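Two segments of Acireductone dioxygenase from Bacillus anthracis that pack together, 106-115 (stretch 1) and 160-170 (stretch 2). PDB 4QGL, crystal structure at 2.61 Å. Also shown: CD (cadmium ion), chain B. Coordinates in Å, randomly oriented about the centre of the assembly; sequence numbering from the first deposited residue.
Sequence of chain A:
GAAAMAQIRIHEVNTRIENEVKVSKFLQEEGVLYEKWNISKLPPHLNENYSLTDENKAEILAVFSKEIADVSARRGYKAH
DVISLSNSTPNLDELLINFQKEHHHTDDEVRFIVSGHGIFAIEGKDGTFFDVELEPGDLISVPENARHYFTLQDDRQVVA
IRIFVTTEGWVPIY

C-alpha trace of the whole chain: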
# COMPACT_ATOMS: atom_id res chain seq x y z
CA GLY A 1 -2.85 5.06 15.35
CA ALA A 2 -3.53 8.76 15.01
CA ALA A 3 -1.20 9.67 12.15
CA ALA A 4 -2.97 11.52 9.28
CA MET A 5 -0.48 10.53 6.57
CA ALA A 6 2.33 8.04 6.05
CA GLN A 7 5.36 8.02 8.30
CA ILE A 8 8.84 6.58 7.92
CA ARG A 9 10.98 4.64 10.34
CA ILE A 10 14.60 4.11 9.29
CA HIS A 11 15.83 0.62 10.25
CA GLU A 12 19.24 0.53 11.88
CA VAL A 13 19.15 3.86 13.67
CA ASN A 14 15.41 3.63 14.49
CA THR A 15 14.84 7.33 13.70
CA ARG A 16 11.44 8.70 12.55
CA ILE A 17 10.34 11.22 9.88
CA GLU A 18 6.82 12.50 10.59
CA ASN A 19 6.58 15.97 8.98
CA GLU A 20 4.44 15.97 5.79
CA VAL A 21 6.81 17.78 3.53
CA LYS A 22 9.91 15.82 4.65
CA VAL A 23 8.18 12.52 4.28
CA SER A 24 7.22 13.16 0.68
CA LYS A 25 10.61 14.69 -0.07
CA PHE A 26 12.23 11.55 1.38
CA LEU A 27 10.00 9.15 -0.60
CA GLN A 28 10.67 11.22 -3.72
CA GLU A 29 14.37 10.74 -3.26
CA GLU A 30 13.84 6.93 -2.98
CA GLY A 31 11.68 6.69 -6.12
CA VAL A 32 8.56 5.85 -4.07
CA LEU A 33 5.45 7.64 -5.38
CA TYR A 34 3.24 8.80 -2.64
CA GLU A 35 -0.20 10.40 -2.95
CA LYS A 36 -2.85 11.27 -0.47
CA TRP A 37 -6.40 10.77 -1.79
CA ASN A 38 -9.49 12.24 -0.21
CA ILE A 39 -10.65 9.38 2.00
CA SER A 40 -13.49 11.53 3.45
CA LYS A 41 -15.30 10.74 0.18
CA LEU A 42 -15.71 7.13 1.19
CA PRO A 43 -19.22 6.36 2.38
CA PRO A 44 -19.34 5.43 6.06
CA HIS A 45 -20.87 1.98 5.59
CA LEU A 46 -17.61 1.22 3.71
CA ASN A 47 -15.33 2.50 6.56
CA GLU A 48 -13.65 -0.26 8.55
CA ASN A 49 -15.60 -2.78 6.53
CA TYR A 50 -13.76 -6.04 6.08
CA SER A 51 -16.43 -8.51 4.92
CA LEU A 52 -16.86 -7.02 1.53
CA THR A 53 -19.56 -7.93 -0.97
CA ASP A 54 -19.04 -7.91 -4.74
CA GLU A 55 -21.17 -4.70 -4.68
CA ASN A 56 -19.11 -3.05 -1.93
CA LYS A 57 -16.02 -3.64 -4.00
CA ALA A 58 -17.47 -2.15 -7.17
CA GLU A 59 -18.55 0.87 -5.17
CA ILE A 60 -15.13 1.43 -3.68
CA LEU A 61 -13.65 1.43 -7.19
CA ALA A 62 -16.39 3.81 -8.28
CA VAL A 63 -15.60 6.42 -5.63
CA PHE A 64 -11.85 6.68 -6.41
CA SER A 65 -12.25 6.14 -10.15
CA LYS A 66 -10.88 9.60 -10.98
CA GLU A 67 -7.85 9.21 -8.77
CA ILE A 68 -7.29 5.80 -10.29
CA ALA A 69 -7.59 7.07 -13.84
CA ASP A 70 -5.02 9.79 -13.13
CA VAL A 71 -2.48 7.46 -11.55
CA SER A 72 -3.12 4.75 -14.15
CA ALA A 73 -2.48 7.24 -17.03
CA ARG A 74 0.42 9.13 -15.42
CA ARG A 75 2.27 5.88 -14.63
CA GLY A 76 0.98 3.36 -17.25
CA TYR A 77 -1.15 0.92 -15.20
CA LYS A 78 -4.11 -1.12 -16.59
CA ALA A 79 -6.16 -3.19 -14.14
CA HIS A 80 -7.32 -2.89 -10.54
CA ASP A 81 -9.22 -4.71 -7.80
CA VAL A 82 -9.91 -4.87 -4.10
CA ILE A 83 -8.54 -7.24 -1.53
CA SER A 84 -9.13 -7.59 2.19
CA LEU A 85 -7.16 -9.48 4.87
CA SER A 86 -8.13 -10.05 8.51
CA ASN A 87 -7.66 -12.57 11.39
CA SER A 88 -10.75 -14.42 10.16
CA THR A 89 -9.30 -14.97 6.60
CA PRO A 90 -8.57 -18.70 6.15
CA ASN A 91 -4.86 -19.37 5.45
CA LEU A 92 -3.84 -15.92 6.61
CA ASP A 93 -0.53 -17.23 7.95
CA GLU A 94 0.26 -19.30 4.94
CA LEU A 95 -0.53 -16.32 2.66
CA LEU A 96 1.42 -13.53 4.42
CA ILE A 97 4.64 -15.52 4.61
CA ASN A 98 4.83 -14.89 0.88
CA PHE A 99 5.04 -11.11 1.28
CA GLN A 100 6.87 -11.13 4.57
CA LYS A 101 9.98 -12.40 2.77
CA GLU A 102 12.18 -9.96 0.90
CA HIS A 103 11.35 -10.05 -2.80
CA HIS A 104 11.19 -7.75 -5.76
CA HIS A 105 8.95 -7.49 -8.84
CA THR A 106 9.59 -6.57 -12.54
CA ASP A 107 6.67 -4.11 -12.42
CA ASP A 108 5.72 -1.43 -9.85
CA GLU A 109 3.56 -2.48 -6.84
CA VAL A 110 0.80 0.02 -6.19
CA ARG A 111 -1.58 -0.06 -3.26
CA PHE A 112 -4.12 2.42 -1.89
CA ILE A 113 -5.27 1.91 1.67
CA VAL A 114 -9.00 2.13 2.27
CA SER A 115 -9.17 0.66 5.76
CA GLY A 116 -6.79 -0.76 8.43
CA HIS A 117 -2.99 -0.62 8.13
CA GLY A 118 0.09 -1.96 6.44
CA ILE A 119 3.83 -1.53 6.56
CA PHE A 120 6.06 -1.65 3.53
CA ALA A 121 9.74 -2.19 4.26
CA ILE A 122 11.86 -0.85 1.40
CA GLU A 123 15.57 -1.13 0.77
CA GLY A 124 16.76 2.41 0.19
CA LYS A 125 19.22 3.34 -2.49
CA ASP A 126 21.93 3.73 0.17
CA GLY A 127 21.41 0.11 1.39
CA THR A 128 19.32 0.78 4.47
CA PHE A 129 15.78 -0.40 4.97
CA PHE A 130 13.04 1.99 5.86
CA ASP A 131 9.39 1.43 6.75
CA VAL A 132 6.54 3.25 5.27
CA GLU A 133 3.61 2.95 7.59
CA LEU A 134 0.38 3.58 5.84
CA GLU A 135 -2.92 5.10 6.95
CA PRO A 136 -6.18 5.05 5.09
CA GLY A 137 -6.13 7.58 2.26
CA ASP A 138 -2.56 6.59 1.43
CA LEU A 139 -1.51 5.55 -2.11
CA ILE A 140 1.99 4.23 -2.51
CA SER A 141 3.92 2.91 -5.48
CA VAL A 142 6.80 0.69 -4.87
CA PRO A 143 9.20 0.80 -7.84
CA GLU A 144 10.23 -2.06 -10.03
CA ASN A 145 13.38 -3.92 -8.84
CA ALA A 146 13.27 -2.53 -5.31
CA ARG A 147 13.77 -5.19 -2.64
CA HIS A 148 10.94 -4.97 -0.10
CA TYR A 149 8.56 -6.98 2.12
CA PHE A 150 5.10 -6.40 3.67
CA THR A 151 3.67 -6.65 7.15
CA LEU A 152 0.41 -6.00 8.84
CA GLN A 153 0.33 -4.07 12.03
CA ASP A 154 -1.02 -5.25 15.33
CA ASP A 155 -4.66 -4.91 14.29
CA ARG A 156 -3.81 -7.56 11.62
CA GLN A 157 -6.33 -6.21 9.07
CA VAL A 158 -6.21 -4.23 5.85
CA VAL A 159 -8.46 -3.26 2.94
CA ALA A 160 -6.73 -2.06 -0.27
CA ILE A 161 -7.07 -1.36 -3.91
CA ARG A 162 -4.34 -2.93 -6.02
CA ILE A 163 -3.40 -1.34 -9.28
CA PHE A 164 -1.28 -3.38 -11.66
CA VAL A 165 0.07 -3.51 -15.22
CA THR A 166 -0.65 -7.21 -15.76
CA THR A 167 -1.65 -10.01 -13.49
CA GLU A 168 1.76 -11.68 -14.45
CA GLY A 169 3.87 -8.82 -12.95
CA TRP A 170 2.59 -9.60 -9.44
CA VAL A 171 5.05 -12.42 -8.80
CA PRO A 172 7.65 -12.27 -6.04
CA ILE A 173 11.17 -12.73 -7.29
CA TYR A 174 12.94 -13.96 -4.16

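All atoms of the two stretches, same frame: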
# COMPACT_ATOMS: atom_id res chain seq x y z
N THR A 106 9.23 -7.26 -11.28
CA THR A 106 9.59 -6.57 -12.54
C THR A 106 8.64 -5.46 -12.99
O THR A 106 8.93 -4.78 -13.96
CB THR A 106 9.66 -7.54 -13.71
OG1 THR A 106 8.46 -8.32 -13.72
CG2 THR A 106 10.90 -8.43 -13.57
N ASP A 107 7.51 -5.31 -12.30
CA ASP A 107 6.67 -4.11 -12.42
C ASP A 107 6.52 -3.45 -11.02
O ASP A 107 6.85 -4.05 -9.98
CB ASP A 107 5.28 -4.46 -13.03
CG ASP A 107 5.34 -4.82 -14.54
OD1 ASP A 107 6.27 -4.34 -15.25
OD2 ASP A 107 4.43 -5.58 -15.02
N ASP A 108 6.06 -2.21 -11.04
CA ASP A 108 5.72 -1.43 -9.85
C ASP A 108 4.64 -2.14 -9.05
O ASP A 108 3.85 -2.85 -9.64
CB ASP A 108 5.16 -0.06 -10.27
CG ASP A 108 6.24 0.89 -10.85
OD1 ASP A 108 7.46 0.57 -10.80
OD2 ASP A 108 5.84 1.98 -11.33
N GLU A 109 4.63 -1.97 -7.72
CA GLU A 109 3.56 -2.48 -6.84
C GLU A 109 2.83 -1.33 -6.16
O GLU A 109 3.36 -0.68 -5.25
CB GLU A 109 4.11 -3.42 -5.77
CG GLU A 109 3.04 -4.20 -5.00
CD GLU A 109 3.60 -4.84 -3.77
OE1 GLU A 109 4.81 -5.14 -3.80
OE2 GLU A 109 2.88 -5.05 -2.76
N VAL A 110 1.58 -1.14 -6.56
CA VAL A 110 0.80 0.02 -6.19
C VAL A 110 -0.34 -0.41 -5.31
O VAL A 110 -1.03 -1.35 -5.60
CB VAL A 110 0.26 0.66 -7.45
CG1 VAL A 110 -0.41 2.00 -7.15
CG2 VAL A 110 1.38 0.82 -8.46
N ARG A 111 -0.52 0.28 -4.20
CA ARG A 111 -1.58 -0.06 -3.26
C ARG A 111 -2.19 1.24 -2.75
O ARG A 111 -1.46 2.21 -2.54
CB ARG A 111 -1.03 -0.88 -2.06
CG ARG A 111 -0.52 -2.28 -2.40
CD ARG A 111 -1.63 -3.20 -2.92
NE ARG A 111 -1.13 -4.54 -3.25
CZ ARG A 111 -0.52 -4.87 -4.38
NH1 ARG A 111 -0.32 -3.97 -5.32
NH2 ARG A 111 -0.11 -6.10 -4.56
N PHE A 112 -3.51 1.30 -2.58
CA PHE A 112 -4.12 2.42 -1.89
C PHE A 112 -4.85 1.91 -0.68
O PHE A 112 -5.68 1.03 -0.80
CB PHE A 112 -5.09 3.14 -2.80
CG PHE A 112 -6.00 4.11 -2.09
CD1 PHE A 112 -5.55 5.32 -1.67
CD2 PHE A 112 -7.33 3.81 -1.89
CE1 PHE A 112 -6.39 6.21 -1.05
CE2 PHE A 112 -8.19 4.69 -1.27
CZ PHE A 112 -7.71 5.89 -0.84
N ILE A 113 -4.59 2.45 0.50
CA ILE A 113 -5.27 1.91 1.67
C ILE A 113 -6.64 2.55 1.85
O ILE A 113 -6.77 3.78 1.87
CB ILE A 113 -4.45 2.11 2.95
CG1 ILE A 113 -3.02 1.54 2.81
CG2 ILE A 113 -5.18 1.51 4.13
CD1 ILE A 113 -2.88 0.32 1.94
N VAL A 114 -7.65 1.70 1.97
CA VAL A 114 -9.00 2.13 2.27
C VAL A 114 -9.32 2.02 3.73
O VAL A 114 -9.88 2.92 4.31
CB VAL A 114 -10.06 1.30 1.54
CG1 VAL A 114 -11.41 2.00 1.64
CG2 VAL A 114 -9.71 1.10 0.06
N SER A 115 -9.00 0.88 4.32
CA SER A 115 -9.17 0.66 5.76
C SER A 115 -7.99 -0.08 6.35
O SER A 115 -7.24 -0.69 5.61
CB SER A 115 -10.42 -0.16 5.97
OG SER A 115 -11.57 0.63 5.73
N ALA A 160 -7.51 -2.78 0.75
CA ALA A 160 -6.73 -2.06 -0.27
C ALA A 160 -7.24 -2.24 -1.68
O ALA A 160 -7.82 -3.25 -2.05
CB ALA A 160 -5.27 -2.53 -0.22
N ILE A 161 -6.93 -1.25 -2.49
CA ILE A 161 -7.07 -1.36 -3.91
C ILE A 161 -5.69 -1.66 -4.49
O ILE A 161 -4.74 -1.00 -4.16
CB ILE A 161 -7.60 -0.06 -4.53
CG1 ILE A 161 -8.92 0.32 -3.88
CG2 ILE A 161 -7.82 -0.26 -6.00
CD1 ILE A 161 -9.41 1.71 -4.26
N ARG A 162 -5.58 -2.66 -5.36
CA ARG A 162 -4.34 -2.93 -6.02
C ARG A 162 -4.46 -2.49 -7.45
O ARG A 162 -5.41 -2.86 -8.15
CB ARG A 162 -4.05 -4.40 -5.99
CG ARG A 162 -4.42 -5.05 -4.68
CD ARG A 162 -5.02 -6.39 -5.00
NE ARG A 162 -4.01 -7.44 -5.00
CZ ARG A 162 -4.18 -8.63 -5.55
NH1 ARG A 162 -3.20 -9.52 -5.49
NH2 ARG A 162 -5.32 -8.95 -6.15
N ILE A 163 -3.47 -1.72 -7.90
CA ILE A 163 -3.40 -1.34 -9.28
C ILE A 163 -2.19 -2.04 -9.89
O ILE A 163 -1.15 -2.05 -9.32
CB ILE A 163 -3.33 0.20 -9.41
CG1 ILE A 163 -4.46 0.84 -8.61
CG2 ILE A 163 -3.44 0.63 -10.87
CD1 ILE A 163 -4.43 2.36 -8.60
N PHE A 164 -2.35 -2.66 -11.04
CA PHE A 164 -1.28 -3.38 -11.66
C PHE A 164 -1.23 -3.12 -13.16
O PHE A 164 -2.20 -2.64 -13.76
CB PHE A 164 -1.42 -4.87 -11.38
CG PHE A 164 -2.85 -5.35 -11.24
CD1 PHE A 164 -3.54 -5.16 -10.06
CD2 PHE A 164 -3.48 -6.04 -12.27
CE1 PHE A 164 -4.85 -5.61 -9.93
CE2 PHE A 164 -4.78 -6.51 -12.13
CZ PHE A 164 -5.47 -6.28 -10.96
N VAL A 165 -0.09 -3.44 -13.75
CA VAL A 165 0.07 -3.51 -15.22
C VAL A 165 -0.52 -4.78 -15.83
O VAL A 165 -1.31 -4.72 -16.79
CB VAL A 165 1.56 -3.48 -15.60
CG1 VAL A 165 1.76 -3.93 -17.03
CG2 VAL A 165 2.13 -2.09 -15.36
N THR A 166 -0.11 -5.92 -15.32
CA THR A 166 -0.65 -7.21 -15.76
C THR A 166 -0.82 -8.05 -14.53
O THR A 166 -0.18 -7.77 -13.50
CB THR A 166 0.32 -7.93 -16.71
OG1 THR A 166 1.65 -7.90 -16.14
CG2 THR A 166 0.34 -7.25 -18.07
N THR A 167 -1.65 -9.08 -14.61
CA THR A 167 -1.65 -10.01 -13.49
C THR A 167 -0.22 -10.60 -13.33
O THR A 167 0.35 -10.54 -12.23
CB THR A 167 -2.81 -11.03 -13.54
OG1 THR A 167 -3.80 -10.61 -12.61
CG2 THR A 167 -2.36 -12.45 -13.17
N GLU A 168 0.38 -11.07 -14.44
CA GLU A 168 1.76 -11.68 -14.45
C GLU A 168 2.96 -10.92 -13.79
O GLU A 168 3.99 -11.54 -13.47
CB GLU A 168 2.15 -12.13 -15.88
CG GLU A 168 1.84 -11.15 -17.00
CD GLU A 168 2.07 -11.79 -18.36
OE1 GLU A 168 1.42 -12.82 -18.64
OE2 GLU A 168 2.89 -11.27 -19.13
N GLY A 169 2.84 -9.61 -13.62
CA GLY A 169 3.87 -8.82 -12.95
C GLY A 169 3.76 -8.84 -11.43
O GLY A 169 4.57 -8.21 -10.75
N TRP A 170 2.77 -9.55 -10.89
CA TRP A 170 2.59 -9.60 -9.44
C TRP A 170 3.56 -10.55 -8.73
O TRP A 170 3.57 -10.63 -7.49
CB TRP A 170 1.15 -10.01 -9.08
CG TRP A 170 0.90 -11.50 -9.17
CD1 TRP A 170 0.50 -12.21 -10.27
CD2 TRP A 170 1.05 -12.46 -8.12
NE1 TRP A 170 0.39 -13.54 -9.97
CE2 TRP A 170 0.73 -13.73 -8.66
CE3 TRP A 170 1.45 -12.39 -6.77
CZ2 TRP A 170 0.77 -14.89 -7.91
CZ3 TRP A 170 1.50 -13.56 -6.03
CH2 TRP A 170 1.16 -14.79 -6.60
CD CD B . 5.61 -7.15 -3.09
O HOH W 1 4.74 -7.05 -0.91

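Residues 109-113 and 160-164 run side by side as antiparallel strands, their axes inclined at 158° and 4.7 Å apart at closest approach. Together the two stretches bury 639 Å², and the residues most covered are D107, I161 and R111: one in the loop before the first strand, the other two within the paired strands.

I161 anchors the register. Its backbone makes a reciprocal pair of hydrogen bonds with F112, from F112 N to I161 O (3.0 Å) and from I161 N to F112 O (3.1 Å), both close to straight. The same carbonyls also accept CA-H...O contacts, R111 CA lying 3.4 Å from I161 O and A160 CA 3.3 Å from F112 O, so each oxygen meets the opposing strand twice. Two residues along, the bond from I163 N to V110 O is weak at 3.4 Å, and the pairing there is looser. The side chain of I161, with chi1 m and chi2 t, extends over the face it shares with V110, F112 and I163. Its CD1 reaches F112 CD2 at 3.8 Å, approaching the ring obliquely, while CG1 meets V114 CG2 at 4.1 Å. V110 CG1 packs 4.1 Å from I163 CB on the same face. All these residues are buried, and branched aliphatic and aromatic side chains suit a layer that has no polar side chain from either strand.

R111 lies on the other face, along with R162, I113 and A160. Its first two chi angles are both m, which folds the chain so that its end comes nearer the second strand. The guanidinium then lies with one face over the aliphatic part of R162, NE being 3.6 Å from R162 CG. The two arginines bring like charges close, R111 NH2 to R162 NE at 4.1 Å. R111 NH1 donates to V110 O (2.7 Å), and NH2 forms a long salt bridge with E109 OE2 (3.6 Å), a matter of charge alone. The CA-to-CB bond of E109 points away from the second stretch, and its OE1 binds the cadmium ion at 2.3 Å. Further along this face, the small A160 CB sits 4.3 Å from I113 CD1.

D107 makes the contact beyond the strands. Its CA-to-CB bond points toward the second stretch, and OD2 lies 3.6 Å from V165 CB and 3.9 Å from G169 CA. Glycine suits this position: an ideal CB on G169 would fall 2.5 Å from D107 OD2, a clash. The G169 loop is poorly ordered, so this end of the interface is less precisely defined.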